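Local coordinates for protein Pcdhgb2 (Mus musculus, PDB 5SZR) that is probably a calcium-dependent cell-adhesion protein and may help to establish and maintain specific neuronal connections, here represented by its extracellular cadherin domains 3 to 6, at residues L70-A75 with R137-N142; P328-E331 with S335-F338; S233-S238 with V309-L314. All coordinates share one frame; numbering follows the deposited sequence.

Interaction 1 of 3, residues L70-A75 with R137-N142; sequences LDFETA and RDSGEN. With CA (calcium ion), chain K; CA (calcium ion), chain L; CA (calcium ion), chain J.
Glu73 and Asp138 mark the closest approach of two irregular loops from successive cadherin domains, with Glu73 CA 7.0 Å from Asp138 CA, too far for backbone pairing. One calcium ion, that of chain K, bridges the two loops; the others flank it. The Glu73 chain folds back (chi2 60°), and the carboxylate grips the chain K ion with both oxygens, OE2 at 2.5 Å. Its OE1 is shared with the calcium ion of chain J, which Asp71 OD1 binds at 2.4 Å. From the other loop, Asp138 OD1 reaches the chain K ion at 2.5 Å, while its OD2 binds the chain L ion together with Asn142 O. The two carboxylate planes stand 65° apart, yet Glu73 OE2 lies 3.1 Å from Asp138 OD1, an approach that the shared cation probably makes tolerable. Glu73 CG lies 3.4 Å from Arg137 O, while the guanidinium NH1 of Arg137 comes obliquely to Glu73 CB at 3.7 Å. Phe72 turns its ring edge to Ser139, CE2 3.4 Å from OG. An Asx turn, Glu73 N to Asp71 OD1, orders the first loop, whose LDFE sequence corresponds to the LDRE motif of cadherins. Carboxylates suit the site because they can chelate one ion or bridge two, as Glu73 and Asp138 do. With calcium the junction is probably rigid; without it the carboxylates would be expected to repel one another.

Interaction 2 of 3, residues P328-E331 with S335-F338; sequences PTLE and SALF
Ser335, Pro328 and Glu331 bury the most surface where the first strand of the last cadherin domain in this chain crosses from one sheet of the beta-sandwich to the other. Strand 324-327 pairs in one sheet, and strand 335-342 runs parallel to strand 418-428 in the other; residues 328-331 begin the link between them. Ser335 contributes mainly through its backbone: its carbonyl oxygen takes the amide of Glu331, with Glu331 N 2.8 Å from Ser335 O and a nearly straight N-H...O angle of 169°. The donor lies in the carbonyl plane, and Leu330 CA adds a weaker CA-H...O approach to the same oxygen. The Ser335 CB points away from the loop, and its OG is hydrogen-bonded to Asp333 OD1, while a mannose touches the residue; a small polar group suits this border of loop and strand. Glu331 CB and CG approach the oxygen end of the Ser335 carbonyl obliquely, CB 3.5 Å from Ser335 O, before a bend at chi2 (-62°) carries the carboxylate away from the strand, as befits an exposed acid. Pro328, preceded by a cis peptide bond, turns its ring inward on apolar neighbours. Ala336 is the next residue on the strand, and its methyl abuts the CB-CG edge of the proline ring, Ala336 CB lying 3.7 Å from Pro328 CG. Phe338 and Pro328 cross at about a right angle: the ring edge of the phenylalanine meets the proline, with Phe338 CZ 3.7 Å from Pro328 CB.

Interaction 3 of 3, residues S233-S238 with V309-L314; sequences SIAQVS and VSMRVL. With MAN (alpha-D-mannopyranose), chain T; MAN (alpha-D-mannopyranose), chain Y.
Met311 rises from strand 309-314 toward strand 233-236 and the turn after it, and its terminal methyl meets Ala235 and Val237. The chain leaves with CG anti to the backbone N (chi1 174°) and stays extended through chi2, so the sulfur stands well above its own strand. A bend at chi3 (-80°) then swings CE across, so that it faces both Ala235 and Val237. Met311 CE lies 3.9 Å from Ala235 CB and 3.8 Å from Val237 CG1, the valine and methionine side chains crossing obliquely. A long unbranched methionine can span the gap between the sheets, where the nearest CA atoms, Val237 CA and Val309 CA, are 9.1 Å apart; alanine and valine offer small methyl-bearing side chains that the methionine methyl can rest against. A classic beta bulge sets Ile234 and Ala235 together opposite Val277. Gln236, between the two inward residues, points away from the methionine, and its OE1 receives a weak hydrogen bond from O2 of the mannose on Ser233. Ser233 OG and Ser238 OG each carry a covalently bound mannose, a feature of this chain, and neither serine contacts Met311. Leu295 touches Met311, and Phe215 and Tyr220 touch Val237. One segment comes from each sheet, and such apolar side chains packing between two facing sheets form the core of a cadherin-domain beta-sandwich.

The three contacts follow the elongated chain in the order interaction 1, interaction 3, interaction 2, with no direct touch; the centres of 1 and 2 are about 127 Å apart. They occupy different levels of one repeated fold. Interaction 1 joins two domains at a surface junction and relies on oxygens and metal ions. Interaction 3 lies inside a single domain, is buried, and depends on methyl groups packed between sheets. Interaction 2, partly buried, stays within the final domain and combines a backbone hydrogen bond with apolar packing as a strand changes sheets. Mannose is attached to segment 233-238 of interaction 3 and only touches interaction 2, but takes no part in the calcium-bound interaction 1.

Interaction 1 of 3, residues L70-A75 with R137-N142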
loop_
_atom_site.group_PDB
_atom_site.type_symbol
_atom_site.label_atom_id
_atom_site.label_comp_id
_atom_site.label_asym_id
_atom_site.label_seq_id
_atom_site.Cartn_x
_atom_site.Cartn_y
_atom_site.Cartn_z
ATOM N N LEU A 70 18.163 46.477 33.339
ATOM C CA LEU A 70 16.981 47.140 32.820
ATOM C C LEU A 70 16.130 46.146 32.027
ATOM O O LEU A 70 16.524 44.999 31.785
ATOM C CB LEU A 70 17.376 48.341 31.961
ATOM C CG LEU A 70 18.255 49.388 32.665
ATOM C CD1 LEU A 70 18.548 50.591 31.772
ATOM C CD2 LEU A 70 17.615 49.839 33.969
ATOM N N ASP A 71 14.938 46.599 31.635
ATOM C CA ASP A 71 14.026 45.793 30.833
ATOM C C ASP A 71 12.921 46.688 30.279
ATOM O O ASP A 71 12.012 47.088 31.013
ATOM C CB ASP A 71 13.433 44.644 31.653
ATOM C CG ASP A 71 12.460 43.788 30.860
ATOM O OD1 ASP A 71 12.494 43.818 29.616
ATOM O OD2 ASP A 71 11.659 43.067 31.496
ATOM N N PHE A 72 13.005 47.010 28.984
ATOM C CA PHE A 72 12.018 47.882 28.352
ATOM C C PHE A 72 10.612 47.306 28.457
ATOM O O PHE A 72 9.637 48.059 28.550
ATOM C CB PHE A 72 12.400 48.105 26.891
ATOM C CG PHE A 72 11.421 48.950 26.123
ATOM C CD1 PHE A 72 11.545 50.331 26.104
ATOM C CD2 PHE A 72 10.393 48.365 25.395
ATOM C CE1 PHE A 72 10.656 51.110 25.391
ATOM C CE2 PHE A 72 9.499 49.143 24.682
ATOM C CZ PHE A 72 9.632 50.517 24.677
ATOM N N GLU A 73 10.487 45.980 28.447
ATOM C CA GLU A 73 9.174 45.359 28.526
ATOM C C GLU A 73 8.538 45.537 29.901
ATOM O O GLU A 73 7.313 45.422 30.020
ATOM C CB GLU A 73 9.277 43.870 28.168
ATOM C CG GLU A 73 9.392 43.577 26.664
ATOM C CD GLU A 73 10.619 44.209 26.006
ATOM O OE1 GLU A 73 11.734 44.078 26.553
ATOM O OE2 GLU A 73 10.464 44.839 24.937
ATOM N N THR A 74 9.336 45.818 30.932
ATOM C CA THR A 74 8.842 46.044 32.285
ATOM C C THR A 74 8.661 47.525 32.607
ATOM O O THR A 74 7.663 47.906 33.229
ATOM C CB THR A 74 9.801 45.421 33.308
ATOM O OG1 THR A 74 9.975 44.032 33.020
ATOM C CG2 THR A 74 9.250 45.568 34.719
ATOM N N ALA A 75 9.601 48.372 32.197
ATOM C CA ALA A 75 9.489 49.805 32.440
ATOM C C ALA A 75 10.151 50.552 31.296
ATOM O O ALA A 75 11.324 50.310 30.991
ATOM C CB ALA A 75 10.126 50.191 33.779
ATOM N N ARG A 137 6.953 40.055 22.342
ATOM C CA ARG A 137 6.847 40.994 23.449
ATOM C C ARG A 137 7.543 42.321 23.177
ATOM O O ARG A 137 7.318 43.276 23.926
ATOM C CB ARG A 137 7.412 40.356 24.721
ATOM C CG ARG A 137 6.719 39.053 25.124
ATOM C CD ARG A 137 7.178 38.612 26.500
ATOM N NE ARG A 137 7.124 39.731 27.441
ATOM C CZ ARG A 137 7.725 39.749 28.628
ATOM N NH1 ARG A 137 7.620 40.818 29.407
ATOM N NH2 ARG A 137 8.434 38.704 29.035
ATOM N N ASP A 138 8.366 42.407 22.132
ATOM C CA ASP A 138 9.055 43.639 21.785
ATOM C C ASP A 138 8.106 44.608 21.081
ATOM O O ASP A 138 6.983 44.262 20.701
ATOM C CB ASP A 138 10.266 43.350 20.898
ATOM C CG ASP A 138 11.365 42.613 21.635
ATOM O OD1 ASP A 138 11.501 42.824 22.856
ATOM O OD2 ASP A 138 12.091 41.819 20.994
ATOM N N SER A 139 8.581 45.842 20.910
ATOM C CA SER A 139 7.842 46.905 20.245
ATOM C C SER A 139 8.393 47.147 18.846
ATOM O O SER A 139 9.510 46.744 18.511
ATOM C CB SER A 139 7.909 48.213 21.048
ATOM O OG SER A 139 7.314 48.073 22.325
ATOM N N GLY A 140 7.585 47.828 18.033
ATOM C CA GLY A 140 8.024 48.270 16.720
ATOM C C GLY A 140 8.468 47.122 15.837
ATOM O O GLY A 140 7.849 46.053 15.799
ATOM N N GLU A 141 9.571 47.346 15.117
ATOM C CA GLU A 141 10.075 46.340 14.189
ATOM C C GLU A 141 10.541 45.090 14.922
ATOM O O GLU A 141 10.414 43.973 14.401
ATOM C CB GLU A 141 11.207 46.925 13.345
ATOM C CG GLU A 141 10.751 47.998 12.378
ATOM C CD GLU A 141 11.869 48.497 11.484
ATOM O OE1 GLU A 141 12.989 47.947 11.567
ATOM O OE2 GLU A 141 11.629 49.441 10.700
ATOM N N ASN A 142 11.086 45.255 16.129
ATOM C CA ASN A 142 11.525 44.102 16.902
ATOM C C ASN A 142 10.367 43.170 17.247
ATOM O O ASN A 142 10.588 41.971 17.455
ATOM C CB ASN A 142 12.240 44.570 18.171
ATOM C CG ASN A 142 13.446 45.448 17.870
ATOM O OD1 ASN A 142 13.777 45.689 16.709
ATOM N ND2 ASN A 142 14.097 45.940 18.916
HETATM CA CA CA K . 12.777 44.437 24.246
HETATM CA CA CA L . 11.539 40.350 18.967
HETATM CA CA CA J . 13.618 43.171 27.646
HETATM O O HOH W 1 12.481 40.724 28.141
HETATM O O HOH W 2 15.301 42.552 29.119
#

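Interaction 2 of 3, residues P328-E331 with S335-F338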
loop_
_atom_site.group_PDB
_atom_site.type_symbol
_atom_site.label_atom_id
_atom_site.label_comp_id
_atom_site.label_asym_id
_atom_site.label_seq_id
_atom_site.Cartn_x
_atom_site.Cartn_y
_atom_site.Cartn_z
ATOM N N PRO A 328 -14.510 -58.162 -35.173
ATOM C CA PRO A 328 -15.721 -58.954 -35.423
ATOM C C PRO A 328 -16.554 -59.151 -34.167
ATOM O O PRO A 328 -16.060 -58.900 -33.066
ATOM C CB PRO A 328 -15.164 -60.290 -35.919
ATOM C CG PRO A 328 -13.822 -60.388 -35.256
ATOM C CD PRO A 328 -13.290 -58.989 -35.232
ATOM N N THR A 329 -17.806 -59.574 -34.337
ATOM C CA THR A 329 -18.609 -59.976 -33.193
ATOM C C THR A 329 -17.957 -61.177 -32.523
ATOM O O THR A 329 -17.555 -62.132 -33.193
ATOM C CB THR A 329 -20.029 -60.320 -33.632
ATOM O OG1 THR A 329 -20.572 -59.237 -34.395
ATOM C CG2 THR A 329 -20.916 -60.571 -32.423
ATOM N N LEU A 330 -17.831 -61.122 -31.204
ATOM C CA LEU A 330 -17.186 -62.186 -30.453
ATOM C C LEU A 330 -18.226 -63.075 -29.785
ATOM O O LEU A 330 -19.302 -62.619 -29.391
ATOM C CB LEU A 330 -16.237 -61.620 -29.394
ATOM C CG LEU A 330 -15.103 -60.714 -29.879
ATOM C CD1 LEU A 330 -14.222 -60.285 -28.709
ATOM C CD2 LEU A 330 -14.276 -61.393 -30.958
ATOM N N GLU A 331 -17.892 -64.356 -29.669
ATOM C CA GLU A 331 -18.713 -65.288 -28.920
ATOM C C GLU A 331 -18.526 -65.021 -27.429
ATOM O O GLU A 331 -17.649 -64.246 -27.038
ATOM C CB GLU A 331 -18.344 -66.725 -29.289
ATOM C CG GLU A 331 -18.727 -67.125 -30.703
ATOM C CD GLU A 331 -20.223 -67.064 -30.941
ATOM O OE1 GLU A 331 -20.632 -66.910 -32.110
ATOM O OE2 GLU A 331 -20.991 -67.171 -29.961
ATOM N N SER A 335 -14.224 -65.405 -28.922
ATOM C CA SER A 335 -13.650 -65.944 -30.143
ATOM C C SER A 335 -14.524 -65.603 -31.344
ATOM O O SER A 335 -15.724 -65.344 -31.214
ATOM C CB SER A 335 -13.462 -67.465 -30.050
ATOM O OG SER A 335 -14.710 -68.139 -29.986
ATOM N N ALA A 336 -13.900 -65.603 -32.521
ATOM C CA ALA A 336 -14.592 -65.401 -33.787
ATOM C C ALA A 336 -14.041 -66.380 -34.813
ATOM O O ALA A 336 -12.855 -66.724 -34.791
ATOM C CB ALA A 336 -14.445 -63.957 -34.295
ATOM N N LEU A 337 -14.905 -66.824 -35.720
ATOM C CA LEU A 337 -14.574 -67.895 -36.652
ATOM C C LEU A 337 -14.545 -67.369 -38.080
ATOM O O LEU A 337 -15.510 -66.755 -38.543
ATOM C CB LEU A 337 -15.577 -69.044 -36.534
ATOM C CG LEU A 337 -15.418 -70.199 -37.528
ATOM C CD1 LEU A 337 -14.002 -70.745 -37.494
ATOM C CD2 LEU A 337 -16.423 -71.295 -37.228
ATOM N N PHE A 338 -13.439 -67.628 -38.776
ATOM C CA PHE A 338 -13.286 -67.301 -40.193
ATOM C C PHE A 338 -12.766 -68.561 -40.879
ATOM O O PHE A 338 -11.565 -68.842 -40.836
ATOM C CB PHE A 338 -12.337 -66.121 -40.391
ATOM C CG PHE A 338 -12.735 -64.888 -39.626
ATOM C CD1 PHE A 338 -13.551 -63.931 -40.206
ATOM C CD2 PHE A 338 -12.295 -64.691 -38.328
ATOM C CE1 PHE A 338 -13.922 -62.802 -39.507
ATOM C CE2 PHE A 338 -12.662 -63.561 -37.620
ATOM C CZ PHE A 338 -13.477 -62.615 -38.211
#

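Interaction 3 of 3, residues S233-S238 with V309-L314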
loop_
_atom_site.group_PDB
_atom_site.type_symbol
_atom_site.label_atom_id
_atom_site.label_comp_id
_atom_site.label_asym_id
_atom_site.label_seq_id
_atom_site.Cartn_x
_atom_site.Cartn_y
_atom_site.Cartn_z
ATOM N N SER A 233 -9.487 -28.742 -3.819
ATOM C CA SER A 233 -8.995 -27.400 -4.108
ATOM C C SER A 233 -8.190 -27.410 -5.405
ATOM O O SER A 233 -7.156 -28.081 -5.498
ATOM C CB SER A 233 -8.142 -26.896 -2.945
ATOM O OG SER A 233 -7.321 -25.805 -3.340
ATOM N N ILE A 234 -8.657 -26.659 -6.400
ATOM C CA ILE A 234 -8.046 -26.676 -7.722
ATOM C C ILE A 234 -7.258 -25.408 -8.047
ATOM O O ILE A 234 -6.435 -25.440 -8.974
ATOM C CB ILE A 234 -9.097 -26.940 -8.821
ATOM C CG1 ILE A 234 -10.083 -25.774 -8.928
ATOM C CG2 ILE A 234 -9.829 -28.250 -8.568
ATOM C CD1 ILE A 234 -11.217 -26.030 -9.906
ATOM N N ALA A 235 -7.480 -24.303 -7.336
ATOM C CA ALA A 235 -6.753 -23.060 -7.585
ATOM C C ALA A 235 -7.028 -22.094 -6.440
ATOM O O ALA A 235 -7.928 -22.307 -5.623
ATOM C CB ALA A 235 -7.144 -22.427 -8.924
ATOM N N GLN A 236 -6.244 -21.016 -6.400
ATOM C CA GLN A 236 -6.419 -19.968 -5.396
ATOM C C GLN A 236 -6.186 -18.612 -6.045
ATOM O O GLN A 236 -5.056 -18.295 -6.434
ATOM C CB GLN A 236 -5.473 -20.163 -4.213
ATOM C CG GLN A 236 -5.684 -19.145 -3.105
ATOM C CD GLN A 236 -4.918 -19.484 -1.840
ATOM O OE1 GLN A 236 -4.027 -20.339 -1.845
ATOM N NE2 GLN A 236 -5.266 -18.815 -0.745
ATOM N N VAL A 237 -7.246 -17.818 -6.157
ATOM C CA VAL A 237 -7.128 -16.444 -6.628
ATOM C C VAL A 237 -6.726 -15.555 -5.460
ATOM O O VAL A 237 -7.016 -15.852 -4.297
ATOM C CB VAL A 237 -8.445 -15.967 -7.274
ATOM C CG1 VAL A 237 -8.814 -16.854 -8.454
ATOM C CG2 VAL A 237 -9.568 -15.935 -6.245
ATOM N N SER A 238 -6.035 -14.459 -5.771
ATOM C CA SER A 238 -5.602 -13.506 -4.757
ATOM C C SER A 238 -5.613 -12.110 -5.360
ATOM O O SER A 238 -5.122 -11.910 -6.475
ATOM C CB SER A 238 -4.203 -13.846 -4.225
ATOM O OG SER A 238 -3.789 -12.916 -3.236
ATOM N N VAL A 309 -12.133 -10.991 -12.707
ATOM C CA VAL A 309 -11.076 -11.736 -13.372
ATOM C C VAL A 309 -11.686 -12.985 -13.991
ATOM O O VAL A 309 -12.628 -13.573 -13.451
ATOM C CB VAL A 309 -9.925 -12.090 -12.399
ATOM C CG1 VAL A 309 -10.399 -13.064 -11.330
ATOM C CG2 VAL A 309 -8.724 -12.635 -13.152
ATOM N N SER A 310 -11.158 -13.376 -15.146
ATOM C CA SER A 310 -11.638 -14.552 -15.856
ATOM C C SER A 310 -10.781 -15.759 -15.499
ATOM O O SER A 310 -9.547 -15.674 -15.480
ATOM C CB SER A 310 -11.623 -14.326 -17.369
ATOM O OG SER A 310 -12.039 -15.498 -18.056
ATOM N N MET A 311 -11.436 -16.880 -15.217
ATOM C CA MET A 311 -10.756 -18.148 -14.994
ATOM C C MET A 311 -11.281 -19.178 -15.982
ATOM O O MET A 311 -12.496 -19.315 -16.152
ATOM C CB MET A 311 -10.951 -18.650 -13.563
ATOM C CG MET A 311 -10.391 -20.038 -13.335
ATOM S SD MET A 311 -10.648 -20.653 -11.667
ATOM C CE MET A 311 -9.332 -19.813 -10.787
ATOM N N ARG A 312 -10.368 -19.890 -16.633
ATOM C CA ARG A 312 -10.715 -21.029 -17.470
ATOM C C ARG A 312 -10.175 -22.301 -16.830
ATOM O O ARG A 312 -9.022 -22.342 -16.386
ATOM C CB ARG A 312 -10.166 -20.870 -18.890
ATOM C CG ARG A 312 -10.452 -22.073 -19.774
ATOM C CD ARG A 312 -10.012 -21.849 -21.211
ATOM N NE ARG A 312 -10.920 -20.972 -21.945
ATOM C CZ ARG A 312 -12.041 -21.382 -22.534
ATOM N NH1 ARG A 312 -12.400 -22.659 -22.470
ATOM N NH2 ARG A 312 -12.803 -20.518 -23.187
ATOM N N VAL A 313 -11.013 -23.329 -16.772
ATOM C CA VAL A 313 -10.668 -24.595 -16.139
ATOM C C VAL A 313 -10.637 -25.667 -17.222
ATOM O O VAL A 313 -11.640 -25.891 -17.911
ATOM C CB VAL A 313 -11.663 -24.951 -15.024
ATOM C CG1 VAL A 313 -11.313 -26.294 -14.403
ATOM C CG2 VAL A 313 -11.675 -23.847 -13.966
ATOM N N LEU A 314 -9.485 -26.316 -17.383
ATOM C CA LEU A 314 -9.307 -27.374 -18.368
ATOM C C LEU A 314 -9.362 -28.723 -17.662
ATOM O O LEU A 314 -8.515 -29.022 -16.813
ATOM C CB LEU A 314 -7.987 -27.210 -19.122
ATOM C CG LEU A 314 -7.974 -26.070 -20.143
ATOM C CD1 LEU A 314 -6.567 -25.802 -20.658
ATOM C CD2 LEU A 314 -8.917 -26.403 -21.291
HETATM C C1 MAN T . -6.344 -25.526 -2.315
HETATM C C2 MAN T . -5.714 -24.288 -2.973
HETATM C C3 MAN T . -5.007 -24.692 -4.263
HETATM C C4 MAN T . -4.031 -25.863 -4.027
HETATM C C5 MAN T . -4.749 -27.028 -3.340
HETATM C C6 MAN T . -3.825 -28.155 -2.927
HETATM O O2 MAN T . -4.707 -23.707 -2.135
HETATM O O3 MAN T . -4.327 -23.585 -4.854
HETATM O O4 MAN T . -3.521 -26.317 -5.267
HETATM O O5 MAN T . -5.422 -26.564 -2.139
HETATM O O6 MAN T . -4.617 -29.121 -2.231
HETATM C C1 MAN Y . -2.456 -13.236 -2.777
HETATM C C2 MAN Y . -2.749 -13.240 -1.269
HETATM C C3 MAN Y . -3.140 -11.836 -0.806
HETATM C C4 MAN Y . -2.128 -10.777 -1.267
HETATM C C5 MAN Y . -1.838 -10.889 -2.774
HETATM C C6 MAN Y . -0.681 -9.997 -3.197
HETATM O O2 MAN Y . -1.581 -13.578 -0.507
HETATM O O3 MAN Y . -3.280 -11.770 0.612
HETATM O O4 MAN Y . -2.658 -9.488 -1.003
HETATM O O5 MAN Y . -1.496 -12.258 -3.127
HETATM O O6 MAN Y . -0.616 -9.977 -4.618
#